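Local atomic coordinates of neurotoxin (Clostridium botulinum, PDB entry 2QN0), a protein that acts as the zinc-dependent protease of a botulinum neurotoxin, the type C1 light chain, and probably cleaves SNARE proteins of two kinds. Residues P47-R52 against N75-D80; I90-K95 against N391-Q396; T384-D389 against A420-N425. All coordinates share one frame; numbering follows the deposited sequence.

Interaction 1. Residues P47-R52 against N75-D80; sequences PDRFSR and NYLSTD
The edge of the R49 guanidinium meets the backbone of Y76: O of Y76 lies in the guanidinium plane, and NH1 of R49 donates to it over 3.0 Å in a fairly straight bond (162°). The guanidinium and the phenol ring are turned 50° against each other, with NH1 near the ring plane, 3.6 Å from Y76 CB; one face of the ring is met near its rim by CG of L77. Bends at chi2 and chi3 fold the arginine chain so that CG and CD also press on the Y76 carbonyl and on L77, whose CD1 stands 3.9 Å from R49 CD. A water ties the backbones together, accepting from R49 N at 3.0 Å and donating to L77 O at 2.8 Å. R49 is gripped further by the carbonyls of P161, R162 and D73, a largely carbonyl-lined seat for a buried charge, while Y76 OH bonds S195. P47 O is buried here without a polar partner, L77 CD1 lying against it. Y76 and L77 are the middle residues of a type II beta turn, N75 to S78, whose S78 OG and N both reach N75 O; T79 follows as N-cap of helix 80-97.

Interaction 2. Residues I90-K95 against N391-Q396; sequences IIKLFK and NVYDIQ
K92 reaches across to the loop with its chain fully extended: CG is anti to the backbone N (chi1 -174°), every later torsion is also near 180°, and NZ therefore arrives at the carbonyl of Y393. It donates to Y393 O over 2.7 Å, tilted 21° from the carbonyl plane. The same ammonium forms a salt bridge with D390 and bonds I387 O, so its charge is held by carboxylate and carbonyls together. Its CE lies near the plane of the Y393 ring, at the edge beside CD2, 4.4 Å away. Y393 itself has CG anti to its backbone N, which sends the ring toward the helix; there L93 CD2 comes up obliquely, 3.8 Å from OH and 3.9 Å from CE2, the two side chains crossing at about a right angle. Helix 80-97 thus presents K92 and L93 to the loop between strands 383-384 and 422-423, and L93 and Y393 both touch I224 of helix 223-238, the helix that carries the zinc ligands H229 and H233 of the HExxH motif. The phenol hydroxyl bonds D222, and F399 meets the ring edge-to-face. One turn further along the helix, I395 lays CD1 on the aliphatic part of K95, 3.8 Å from CB and 4.0 Å from CD. Its CG2 rests against the carbonyl of K95, 3.9 Å from O. The K95 chain is straight beyond CG and leads away to N7, where NZ finds its partner.

Interaction 3. Residues T384-D389 against A420-N425; sequences TANILD and ALRKVN
R422 O takes the shortest direct bond between the two segments, from T384 N at 2.8 Å, and the return bond from R422 N to T384 O is 3.0 Å long and almost straight (174°). Both donors come in nearly along the C=O axis, and together they make T384 and R422 an antiparallel hydrogen-bonded pair, the core of the small two-stranded sheet of 383-384 and 422-423. V424 continues the pairing with a backbone bond to P382, and its CG1 lies 4.2 Å from T384 N. The side chains of T384 and R422 stand on the same face of this sheet. R422 has CG between its backbone N and carbonyl carbon (chi1 57°); from there the chain runs extended to NE and carries the guanidinium over T384 and on toward N386. T384 CG2 packs beneath one face of that group, 3.5 Å from its plane and offset toward the rim, while T384 OG1 bonds the carbonyl of R197. At the far end NH2 donates to N386 OD1 over 3.1 Å; the donor stands above the plane of the amide carbonyl, 38° out of it. A385 CB lies 3.5 Å from A420 O and 4.2 Å from L421 CD2. A water also bridges the segments, accepting from N386 N and donating to A420 O at 2.7 Å. N386 is the centre of an inverse gamma turn and opens a type I turn to D389. The chemistry is thus graded: two well-aligned backbone bonds fix the strands in register, whereas the arginine tip, on an exposed residue and bound off the amide plane to a neutral oxygen, is probably held less firmly.

Interactions 2 and 3 touch and interlock along the chain, their segments alternating, with centres 13 Å apart. K92 NZ, 2.8 Å from I387 O, joins them, and V392 CB packs 3.6 Å from N386 O. Interaction 1 stands apart, its centre 22 Å from that of interaction 2 and 19 Å from that of interaction 3; its nearest atoms are about 7 Å from those of interaction 2 and about 8 Å from those of interaction 3. Helix 80-97 nevertheless links all three, since P47, Y76 and L77 pack on its F86, L388 lies on T85, K88 and E89, and interaction 2 uses its later turns. The zinc site of H229, H233 and E269 includes no residue of these contacts.

Interaction 1. Residues P47-R52 against N75-D80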
loop_
_atom_site.group_PDB
_atom_site.type_symbol
_atom_site.label_atom_id
_atom_site.label_comp_id
_atom_site.label_asym_id
_atom_site.label_seq_id
_atom_site.Cartn_x
_atom_site.Cartn_y
_atom_site.Cartn_z
ATOM N N PRO A 47 5.055 11.922 -5.930
ATOM C CA PRO A 47 4.450 11.731 -7.255
ATOM C C PRO A 47 5.419 11.490 -8.411
ATOM O O PRO A 47 5.266 12.087 -9.476
ATOM C CB PRO A 47 3.646 13.024 -7.466
ATOM C CG PRO A 47 3.620 13.699 -6.116
ATOM C CD PRO A 47 4.935 13.326 -5.512
ATOM N N ASP A 48 6.401 10.616 -8.208
ATOM C CA ASP A 48 7.388 10.312 -9.246
ATOM C C ASP A 48 7.381 8.828 -9.603
ATOM O O ASP A 48 6.896 7.998 -8.832
ATOM C CB ASP A 48 8.811 10.627 -8.770
ATOM C CG ASP A 48 9.010 12.070 -8.371
ATOM O OD1 ASP A 48 8.138 12.916 -8.661
ATOM O OD2 ASP A 48 10.068 12.349 -7.767
ATOM N N ARG A 49 7.932 8.494 -10.767
ATOM C CA ARG A 49 8.043 7.094 -11.162
ATOM C C ARG A 49 9.125 6.549 -10.227
ATOM O O ARG A 49 10.018 7.292 -9.809
ATOM C CB ARG A 49 8.472 6.967 -12.631
ATOM C CG ARG A 49 7.420 7.448 -13.627
ATOM C CD ARG A 49 6.132 6.622 -13.533
ATOM N NE ARG A 49 6.299 5.267 -14.062
ATOM C CZ ARG A 49 6.303 4.965 -15.358
ATOM N NH1 ARG A 49 6.145 5.921 -16.265
ATOM N NH2 ARG A 49 6.464 3.704 -15.750
ATOM N N PHE A 50 9.046 5.261 -9.902
ATOM C CA PHE A 50 9.981 4.636 -8.968
ATOM C C PHE A 50 10.575 3.347 -9.532
ATOM O O PHE A 50 9.887 2.580 -10.199
ATOM C CB PHE A 50 9.230 4.325 -7.661
ATOM C CG PHE A 50 10.085 3.727 -6.570
ATOM C CD1 PHE A 50 10.880 4.537 -5.763
ATOM C CD2 PHE A 50 10.059 2.357 -6.322
ATOM C CE1 PHE A 50 11.634 3.993 -4.721
ATOM C CE2 PHE A 50 10.812 1.801 -5.281
ATOM C CZ PHE A 50 11.600 2.623 -4.478
ATOM N N SER A 51 11.853 3.109 -9.261
ATOM C CA SER A 51 12.494 1.888 -9.730
ATOM C C SER A 51 13.575 1.416 -8.774
ATOM O O SER A 51 14.178 2.215 -8.053
ATOM C CB SER A 51 13.102 2.084 -11.120
ATOM O OG SER A 51 13.732 0.888 -11.558
ATOM N N ARG A 52 13.803 0.107 -8.766
ATOM C CA ARG A 52 14.819 -0.502 -7.922
ATOM C C ARG A 52 15.886 -1.158 -8.793
ATOM O O ARG A 52 16.859 -1.713 -8.284
ATOM C CB ARG A 52 14.184 -1.550 -7.002
ATOM C CG ARG A 52 13.289 -0.958 -5.919
ATOM C CD ARG A 52 14.117 -0.117 -4.961
ATOM N NE ARG A 52 15.160 -0.923 -4.338
ATOM C CZ ARG A 52 16.447 -0.597 -4.317
ATOM N NH1 ARG A 52 16.861 0.529 -4.885
ATOM N NH2 ARG A 52 17.323 -1.404 -3.737
ATOM N N ASN A 75 6.939 8.155 -20.584
ATOM C CA ASN A 75 6.631 9.562 -20.350
ATOM C C ASN A 75 5.559 9.817 -19.293
ATOM O O ASN A 75 5.285 10.968 -18.956
ATOM C CB ASN A 75 6.229 10.235 -21.665
ATOM C CG ASN A 75 7.292 10.093 -22.733
ATOM O OD1 ASN A 75 8.464 10.393 -22.500
ATOM N ND2 ASN A 75 6.892 9.633 -23.912
ATOM N N TYR A 76 4.950 8.758 -18.769
ATOM C CA TYR A 76 3.927 8.936 -17.742
ATOM C C TYR A 76 4.580 9.476 -16.468
ATOM O O TYR A 76 5.542 8.895 -15.962
ATOM C CB TYR A 76 3.219 7.609 -17.450
ATOM C CG TYR A 76 2.201 7.714 -16.342
ATOM C CD1 TYR A 76 1.140 8.613 -16.428
ATOM C CD2 TYR A 76 2.309 6.929 -15.193
ATOM C CE1 TYR A 76 0.212 8.734 -15.398
ATOM C CE2 TYR A 76 1.384 7.042 -14.156
ATOM C CZ TYR A 76 0.342 7.944 -14.264
ATOM O OH TYR A 76 -0.570 8.066 -13.240
ATOM N N LEU A 77 4.048 10.589 -15.966
ATOM C CA LEU A 77 4.553 11.261 -14.766
ATOM C C LEU A 77 5.890 11.963 -14.978
ATOM O O LEU A 77 6.603 12.246 -14.017
ATOM C CB LEU A 77 4.700 10.278 -13.597
ATOM C CG LEU A 77 3.434 9.855 -12.857
ATOM C CD1 LEU A 77 3.827 9.100 -11.580
ATOM C CD2 LEU A 77 2.604 11.081 -12.506
ATOM N N SER A 78 6.228 12.259 -16.229
ATOM C CA SER A 78 7.494 12.920 -16.519
ATOM C C SER A 78 7.447 14.426 -16.287
ATOM O O SER A 78 8.436 15.021 -15.867
ATOM C CB SER A 78 7.922 12.640 -17.967
ATOM O OG SER A 78 6.951 13.106 -18.888
ATOM N N THR A 79 6.300 15.039 -16.557
ATOM C CA THR A 79 6.153 16.483 -16.390
ATOM C C THR A 79 5.544 16.869 -15.050
ATOM O O THR A 79 4.880 16.059 -14.403
ATOM C CB THR A 79 5.268 17.079 -17.497
ATOM O OG1 THR A 79 3.941 16.553 -17.378
ATOM C CG2 THR A 79 5.825 16.731 -18.872
ATOM N N ASP A 80 5.769 18.114 -14.638
ATOM C CA ASP A 80 5.225 18.609 -13.380
ATOM C C ASP A 80 3.704 18.602 -13.449
ATOM O O ASP A 80 3.025 18.400 -12.439
ATOM C CB ASP A 80 5.727 20.028 -13.100
ATOM C CG ASP A 80 7.133 20.050 -12.533
ATOM O OD1 ASP A 80 7.813 19.002 -12.570
ATOM O OD2 ASP A 80 7.563 21.119 -12.052
HETATM O O HOH W 1 8.534 10.731 -12.637
#

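Interaction 2. Residues I90-K95 against N391-Q396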
loop_
_atom_site.group_PDB
_atom_site.type_symbol
_atom_site.label_atom_id
_atom_site.label_comp_id
_atom_site.label_asym_id
_atom_site.label_seq_id
_atom_site.Cartn_x
_atom_site.Cartn_y
_atom_site.Cartn_z
ATOM N N ILE A 90 -4.354 10.927 -5.889
ATOM C CA ILE A 90 -4.085 10.188 -4.661
ATOM C C ILE A 90 -4.825 10.832 -3.488
ATOM O O ILE A 90 -5.443 10.145 -2.676
ATOM C CB ILE A 90 -2.569 10.150 -4.352
ATOM C CG1 ILE A 90 -1.831 9.363 -5.440
ATOM C CG2 ILE A 90 -2.325 9.506 -2.980
ATOM C CD1 ILE A 90 -2.273 7.904 -5.567
ATOM N N ILE A 91 -4.764 12.157 -3.402
ATOM C CA ILE A 91 -5.441 12.873 -2.328
ATOM C C ILE A 91 -6.945 12.613 -2.361
ATOM O O ILE A 91 -7.560 12.320 -1.332
ATOM C CB ILE A 91 -5.186 14.407 -2.425
ATOM C CG1 ILE A 91 -3.720 14.707 -2.115
ATOM C CG2 ILE A 91 -6.113 15.161 -1.474
ATOM C CD1 ILE A 91 -3.246 14.167 -0.779
ATOM N N LYS A 92 -7.540 12.711 -3.545
ATOM C CA LYS A 92 -8.975 12.494 -3.667
ATOM C C LYS A 92 -9.345 11.075 -3.243
ATOM O O LYS A 92 -10.359 10.862 -2.578
ATOM C CB LYS A 92 -9.440 12.746 -5.105
ATOM C CG LYS A 92 -10.953 12.683 -5.276
ATOM C CD LYS A 92 -11.370 13.145 -6.666
ATOM C CE LYS A 92 -12.884 13.211 -6.793
ATOM N NZ LYS A 92 -13.286 13.754 -8.123
ATOM N N LEU A 93 -8.518 10.105 -3.619
ATOM C CA LEU A 93 -8.799 8.722 -3.254
ATOM C C LEU A 93 -8.735 8.530 -1.739
ATOM O O LEU A 93 -9.549 7.804 -1.171
ATOM C CB LEU A 93 -7.827 7.779 -3.970
ATOM C CG LEU A 93 -8.015 7.788 -5.491
ATOM C CD1 LEU A 93 -6.954 6.923 -6.147
ATOM C CD2 LEU A 93 -9.414 7.281 -5.843
ATOM N N PHE A 94 -7.780 9.180 -1.077
ATOM C CA PHE A 94 -7.701 9.047 0.373
ATOM C C PHE A 94 -8.946 9.637 1.022
ATOM O O PHE A 94 -9.435 9.117 2.019
ATOM C CB PHE A 94 -6.442 9.716 0.931
ATOM C CG PHE A 94 -5.280 8.770 1.092
ATOM C CD1 PHE A 94 -4.493 8.419 0.003
ATOM C CD2 PHE A 94 -5.005 8.196 2.331
ATOM C CE1 PHE A 94 -3.446 7.508 0.140
ATOM C CE2 PHE A 94 -3.963 7.283 2.481
ATOM C CZ PHE A 94 -3.181 6.938 1.381
ATOM N N LYS A 95 -9.467 10.723 0.456
ATOM C CA LYS A 95 -10.679 11.325 1.005
ATOM C C LYS A 95 -11.851 10.347 0.886
ATOM O O LYS A 95 -12.677 10.235 1.794
ATOM C CB LYS A 95 -11.010 12.628 0.267
ATOM C CG LYS A 95 -10.034 13.768 0.542
ATOM C CD LYS A 95 -10.439 15.002 -0.262
ATOM C CE LYS A 95 -9.479 16.160 -0.072
ATOM N NZ LYS A 95 -9.912 17.332 -0.896
ATOM N N ASN A 391 -18.040 14.905 -12.079
ATOM C CA ASN A 391 -19.156 14.449 -12.901
ATOM C C ASN A 391 -18.869 13.024 -13.358
ATOM O O ASN A 391 -19.722 12.364 -13.949
ATOM C CB ASN A 391 -19.332 15.343 -14.130
ATOM C CG ASN A 391 -19.768 16.749 -13.771
ATOM O OD1 ASN A 391 -20.737 16.939 -13.036
ATOM N ND2 ASN A 391 -19.056 17.741 -14.291
ATOM N N VAL A 392 -17.656 12.564 -13.078
ATOM C CA VAL A 392 -17.219 11.226 -13.465
ATOM C C VAL A 392 -17.003 10.332 -12.250
ATOM O O VAL A 392 -17.442 9.179 -12.220
ATOM C CB VAL A 392 -15.889 11.298 -14.253
ATOM C CG1 VAL A 392 -15.356 9.895 -14.523
ATOM C CG2 VAL A 392 -16.105 12.038 -15.567
ATOM N N TYR A 393 -16.340 10.884 -11.242
ATOM C CA TYR A 393 -16.015 10.139 -10.035
ATOM C C TYR A 393 -16.038 11.075 -8.831
ATOM O O TYR A 393 -15.342 12.089 -8.826
ATOM C CB TYR A 393 -14.611 9.549 -10.200
ATOM C CG TYR A 393 -14.173 8.591 -9.116
ATOM C CD1 TYR A 393 -14.454 7.231 -9.207
ATOM C CD2 TYR A 393 -13.464 9.048 -8.003
ATOM C CE1 TYR A 393 -14.034 6.338 -8.215
ATOM C CE2 TYR A 393 -13.043 8.170 -7.004
ATOM C CZ TYR A 393 -13.331 6.816 -7.120
ATOM O OH TYR A 393 -12.911 5.941 -6.143
ATOM N N ASP A 394 -16.842 10.757 -7.821
ATOM C CA ASP A 394 -16.869 11.601 -6.633
ATOM C C ASP A 394 -16.586 10.812 -5.361
ATOM O O ASP A 394 -16.604 9.580 -5.358
ATOM C CB ASP A 394 -18.194 12.378 -6.509
ATOM C CG ASP A 394 -19.413 11.484 -6.353
ATOM O OD1 ASP A 394 -19.325 10.416 -5.715
ATOM O OD2 ASP A 394 -20.488 11.877 -6.854
ATOM N N ILE A 395 -16.311 11.537 -4.284
ATOM C CA ILE A 395 -15.986 10.935 -2.996
ATOM C C ILE A 395 -17.044 9.997 -2.423
ATOM O O ILE A 395 -16.721 8.912 -1.938
ATOM C CB ILE A 395 -15.672 12.039 -1.951
ATOM C CG1 ILE A 395 -14.396 12.778 -2.357
ATOM C CG2 ILE A 395 -15.525 11.432 -0.563
ATOM C CD1 ILE A 395 -14.080 13.986 -1.497
ATOM N N GLN A 396 -18.306 10.401 -2.486
ATOM C CA GLN A 396 -19.377 9.588 -1.928
ATOM C C GLN A 396 -19.719 8.298 -2.673
ATOM O O GLN A 396 -19.870 7.247 -2.047
ATOM C CB GLN A 396 -20.647 10.429 -1.779
ATOM C CG GLN A 396 -21.804 9.707 -1.098
ATOM C CD GLN A 396 -21.458 9.233 0.306
ATOM O OE1 GLN A 396 -20.866 9.970 1.098
ATOM N NE2 GLN A 396 -21.837 7.999 0.625
#

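Interaction 3. Residues T384-D389 against A420-N425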
loop_
_atom_site.group_PDB
_atom_site.type_symbol
_atom_site.label_atom_id
_atom_site.label_comp_id
_atom_site.label_asym_id
_atom_site.label_seq_id
_atom_site.Cartn_x
_atom_site.Cartn_y
_atom_site.Cartn_z
ATOM N N THR A 384 -9.321 3.620 -18.032
ATOM C CA THR A 384 -8.970 4.742 -17.180
ATOM C C THR A 384 -10.082 5.775 -17.299
ATOM O O THR A 384 -11.030 5.592 -18.066
ATOM C CB THR A 384 -7.608 5.362 -17.568
ATOM O OG1 THR A 384 -7.220 6.311 -16.567
ATOM C CG2 THR A 384 -7.687 6.062 -18.921
ATOM N N ALA A 385 -9.980 6.843 -16.522
ATOM C CA ALA A 385 -10.993 7.885 -16.538
ATOM C C ALA A 385 -10.445 9.122 -15.849
ATOM O O ALA A 385 -9.409 9.063 -15.189
ATOM C CB ALA A 385 -12.250 7.400 -15.815
ATOM N N ASN A 386 -11.138 10.244 -16.015
ATOM C CA ASN A 386 -10.722 11.491 -15.385
ATOM C C ASN A 386 -11.396 11.517 -14.024
ATOM O O ASN A 386 -12.433 12.159 -13.839
ATOM C CB ASN A 386 -11.175 12.682 -16.231
ATOM C CG ASN A 386 -10.754 12.551 -17.679
ATOM O OD1 ASN A 386 -9.604 12.223 -17.976
ATOM N ND2 ASN A 386 -11.683 12.812 -18.592
ATOM N N ILE A 387 -10.803 10.804 -13.070
ATOM C CA ILE A 387 -11.375 10.706 -11.736
ATOM C C ILE A 387 -11.385 11.992 -10.916
ATOM O O ILE A 387 -12.008 12.040 -9.856
ATOM C CB ILE A 387 -10.691 9.585 -10.917
ATOM C CG1 ILE A 387 -9.192 9.849 -10.796
ATOM C CG2 ILE A 387 -10.927 8.236 -11.599
ATOM C CD1 ILE A 387 -8.480 8.843 -9.906
ATOM N N LEU A 388 -10.709 13.032 -11.394
ATOM C CA LEU A 388 -10.712 14.301 -10.666
ATOM C C LEU A 388 -11.991 15.079 -10.992
ATOM O O LEU A 388 -12.368 16.007 -10.274
ATOM C CB LEU A 388 -9.481 15.141 -11.023
ATOM C CG LEU A 388 -8.132 14.615 -10.516
ATOM C CD1 LEU A 388 -7.018 15.584 -10.892
ATOM C CD2 LEU A 388 -8.189 14.448 -9.005
ATOM N N ASP A 389 -12.657 14.685 -12.073
ATOM C CA ASP A 389 -13.901 15.328 -12.509
ATOM C C ASP A 389 -15.061 14.757 -11.695
ATOM O O ASP A 389 -15.414 13.590 -11.858
ATOM C CB ASP A 389 -14.130 15.044 -13.998
ATOM C CG ASP A 389 -15.317 15.805 -14.574
ATOM O OD1 ASP A 389 -16.245 16.164 -13.816
ATOM O OD2 ASP A 389 -15.326 16.027 -15.803
ATOM N N ALA A 420 -17.640 7.395 -19.689
ATOM C CA ALA A 420 -16.535 8.096 -19.036
ATOM C C ALA A 420 -15.330 7.163 -18.911
ATOM O O ALA A 420 -14.196 7.611 -18.742
ATOM C CB ALA A 420 -16.964 8.590 -17.657
ATOM N N LEU A 421 -15.590 5.861 -18.989
ATOM C CA LEU A 421 -14.533 4.859 -18.900
ATOM C C LEU A 421 -13.981 4.595 -20.294
ATOM O O LEU A 421 -14.739 4.314 -21.221
ATOM C CB LEU A 421 -15.090 3.553 -18.322
ATOM C CG LEU A 421 -15.699 3.607 -16.920
ATOM C CD1 LEU A 421 -16.348 2.266 -16.589
ATOM C CD2 LEU A 421 -14.611 3.946 -15.905
ATOM N N ARG A 422 -12.664 4.689 -20.452
ATOM C CA ARG A 422 -12.055 4.439 -21.754
ATOM C C ARG A 422 -10.903 3.447 -21.665
ATOM O O ARG A 422 -10.167 3.425 -20.680
ATOM C CB ARG A 422 -11.557 5.751 -22.374
ATOM C CG ARG A 422 -10.561 6.515 -21.518
ATOM C CD ARG A 422 -10.005 7.734 -22.251
ATOM N NE ARG A 422 -9.054 8.480 -21.426
ATOM C CZ ARG A 422 -9.394 9.270 -20.411
ATOM N NH1 ARG A 422 -10.671 9.433 -20.089
ATOM N NH2 ARG A 422 -8.456 9.887 -19.706
ATOM N N LYS A 423 -10.755 2.612 -22.689
ATOM C CA LYS A 423 -9.666 1.646 -22.701
ATOM C C LYS A 423 -8.367 2.439 -22.741
ATOM O O LYS A 423 -8.307 3.501 -23.362
ATOM C CB LYS A 423 -9.756 0.741 -23.934
ATOM C CG LYS A 423 -10.965 -0.177 -23.957
ATOM C CD LYS A 423 -10.917 -1.106 -25.161
ATOM C CE LYS A 423 -12.201 -1.908 -25.299
ATOM N NZ LYS A 423 -12.486 -2.720 -24.087
ATOM N N VAL A 424 -7.332 1.936 -22.075
ATOM C CA VAL A 424 -6.047 2.625 -22.063
ATOM C C VAL A 424 -5.399 2.533 -23.441
ATOM O O VAL A 424 -5.790 1.703 -24.261
ATOM C CB VAL A 424 -5.083 2.011 -21.017
ATOM C CG1 VAL A 424 -5.708 2.079 -19.630
ATOM C CG2 VAL A 424 -4.750 0.574 -21.393
ATOM N N ASN A 425 -4.418 3.393 -23.696
ATOM C CA ASN A 425 -3.712 3.388 -24.977
ATOM C C ASN A 425 -3.196 1.975 -25.255
ATOM O O ASN A 425 -2.474 1.400 -24.442
ATOM C CB ASN A 425 -2.539 4.369 -24.939
ATOM C CG ASN A 425 -2.982 5.798 -24.681
ATOM O OD1 ASN A 425 -3.740 6.376 -25.461
ATOM N ND2 ASN A 425 -2.510 6.375 -23.580
HETATM O O HOH W 2 -13.360 10.071 -17.892
#